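Local coordinates for dehydrogenase (Thermotoga maritima, PDB 3EZY), which catalyses the NAD(+)-dependent oxidation of myo-inositol to scyllo-inosose (2-keto-myo-inositol), probably as a step in myo-inositol degradation, at the interface of chains A and B. Residues are numbered along the deposited sequence; one frame, centred on the assembly and turned at random. Chains: chain A/B, Dehydrogenase.

The interface of chains A and B. Residues chain A 153, 235, 238, 240; chain B 242, 244, 248-249.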
loop_
_atom_site.group_PDB
_atom_site.type_symbol
_atom_site.label_atom_id
_atom_site.label_comp_id
_atom_site.label_asym_id
_atom_site.label_seq_id
_atom_site.Cartn_x
_atom_site.Cartn_y
_atom_site.Cartn_z
ATOM N N ARG A 153 19.152 -2.548 8.184
ATOM C CA ARG A 153 19.081 -3.006 9.571
ATOM C C ARG A 153 18.894 -4.535 9.576
ATOM O O ARG A 153 18.122 -5.086 8.754
ATOM C CB ARG A 153 17.915 -2.314 10.316
ATOM C CG ARG A 153 17.771 -0.832 10.034
ATOM C CD ARG A 153 16.605 -0.172 10.807
ATOM N NE ARG A 153 16.682 1.284 10.661
ATOM C CZ ARG A 153 15.663 2.087 10.406
ATOM N NH1 ARG A 153 14.400 1.613 10.306
ATOM N NH2 ARG A 153 15.914 3.385 10.257
ATOM N N TYR A 235 11.547 -6.111 13.952
ATOM C CA TYR A 235 10.577 -6.545 12.964
ATOM C C TYR A 235 11.171 -7.346 11.822
ATOM O O TYR A 235 10.427 -7.760 10.921
ATOM C CB TYR A 235 9.737 -5.363 12.424
ATOM C CG TYR A 235 10.563 -4.166 11.949
ATOM C CD1 TYR A 235 10.911 -4.034 10.616
ATOM C CD2 TYR A 235 10.981 -3.172 12.841
ATOM C CE1 TYR A 235 11.659 -2.928 10.149
ATOM C CE2 TYR A 235 11.754 -2.084 12.401
ATOM C CZ TYR A 235 12.077 -1.966 11.049
ATOM O OH TYR A 235 12.831 -0.872 10.624
ATOM N N ASP A 238 15.391 -4.849 7.476
ATOM C CA ASP A 238 14.887 -3.635 6.874
ATOM C C ASP A 238 15.983 -3.141 5.979
ATOM O O ASP A 238 16.948 -2.542 6.467
ATOM C CB ASP A 238 14.603 -2.569 7.932
ATOM C CG ASP A 238 13.758 -1.429 7.389
ATOM O OD1 ASP A 238 13.722 -1.230 6.155
ATOM O OD2 ASP A 238 13.139 -0.713 8.197
ATOM N N ARG A 240 16.052 -0.882 2.665
ATOM C CA ARG A 240 15.362 -0.121 1.653
ATOM C C ARG A 240 16.329 0.723 0.896
ATOM O O ARG A 240 17.333 1.142 1.429
ATOM C CB ARG A 240 14.288 0.780 2.281
ATOM C CG ARG A 240 13.033 -0.003 2.731
ATOM C CD ARG A 240 12.126 0.892 3.516
ATOM N NE ARG A 240 12.599 0.988 4.890
ATOM C CZ ARG A 240 12.587 2.092 5.634
ATOM N NH1 ARG A 240 12.195 3.228 5.116
ATOM N NH2 ARG A 240 13.011 2.074 6.901
ATOM N N GLU B 242 10.080 9.281 9.732
ATOM C CA GLU B 242 10.153 7.933 10.276
ATOM C C GLU B 242 10.919 7.957 11.605
ATOM O O GLU B 242 11.873 8.732 11.791
ATOM C CB GLU B 242 10.842 6.982 9.260
ATOM C CG GLU B 242 11.246 5.610 9.831
ATOM C CD GLU B 242 12.187 4.824 8.904
ATOM O OE1 GLU B 242 12.166 5.088 7.660
ATOM O OE2 GLU B 242 12.952 3.973 9.444
ATOM N N PHE B 244 12.607 5.045 14.267
ATOM C CA PHE B 244 12.926 3.641 14.452
ATOM C C PHE B 244 13.448 3.521 15.872
ATOM O O PHE B 244 14.287 4.330 16.314
ATOM C CB PHE B 244 14.021 3.256 13.469
ATOM C CG PHE B 244 14.760 1.988 13.850
ATOM C CD1 PHE B 244 14.114 0.767 13.775
ATOM C CD2 PHE B 244 16.106 2.033 14.303
ATOM C CE1 PHE B 244 14.768 -0.445 14.127
ATOM C CE2 PHE B 244 16.774 0.861 14.676
ATOM C CZ PHE B 244 16.104 -0.403 14.583
ATOM N N GLY B 248 10.155 -0.992 17.504
ATOM C CA GLY B 248 9.669 -1.057 16.132
ATOM C C GLY B 248 9.970 0.185 15.325
ATOM O O GLY B 248 10.910 0.920 15.642
ATOM N N ARG B 249 9.140 0.417 14.308
ATOM C CA ARG B 249 9.299 1.546 13.412
ATOM C C ARG B 249 7.945 2.242 13.227
ATOM O O ARG B 249 6.907 1.585 13.206
ATOM C CB ARG B 249 9.835 1.035 12.055
ATOM C CG ARG B 249 10.241 2.135 11.084
ATOM C CD ARG B 249 10.500 1.579 9.675
ATOM N NE ARG B 249 9.247 1.372 8.942
ATOM C CZ ARG B 249 9.127 0.651 7.830
ATOM N NH1 ARG B 249 10.166 0.005 7.318
ATOM N NH2 ARG B 249 7.945 0.564 7.235
#
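A:Arg153 reaches across to B:Glu242 and points both terminal nitrogens at one carboxylate oxygen, OE2, with NH1 at 2.9 Å from it. OE2 lies in the guanidinium plane, while the carboxylate is turned nearly perpendicular to that plane (82°). This is a sheet-to-sheet contact between the C-terminal domains of two Gfo/Idh/MocA-family subunits, to which strand 238-245 of both chains contributes, together with strand 145-153 and a loop residue of chain A and strand 248-252 of chain B; it belongs to a two-fold interface that is probably, though not certainly, the one used in solution. B:Phe244 lies flat against the same guanidinium, its ring tilted by 11° and its CG over the centre of the group. Further back along the extended arginine chain, CD sits over the ring face, 3.7 Å from the centroid.

A:Arg240 meets the same carboxylate from a direction roughly at right angles to A:Arg153, end-on, giving NH1 to OE1 (3.2 Å) and NH2 to OE2. OE2 thus takes hydrogen bonds from both arginines. B:Arg249 bends at chi3 (80°), which brings its NH1 to A:Asp238 OD2 at 3.2 Å, from above the carboxylate plane. That same NH1 lies over the rim of one face of the A:Arg240 guanidinium; A:Asp238 and B:Glu242 are likely to hold these groups together. The aliphatic part of B:Arg249 runs across A:Tyr235, CB packing on CE2 of the ring.

Behind this shell, A:Asp238 sets the donors of its own chain. A:Arg240 grips it side-on, NE to OD1 at 2.8 Å in a nearly straight bond, and the hydroxyl of A:Tyr235 donates to the anti lone pair of OD2. A:Tyr235 OH in turn accepts from A:Arg153 NH1 at 3.0 Å, which helps fix the rotation of that guanidinium. A leucine in place of A:Arg153 would probably deprive OE2 of B:Glu242 of two of its donors, and B:Phe244 of its flat stacking partner.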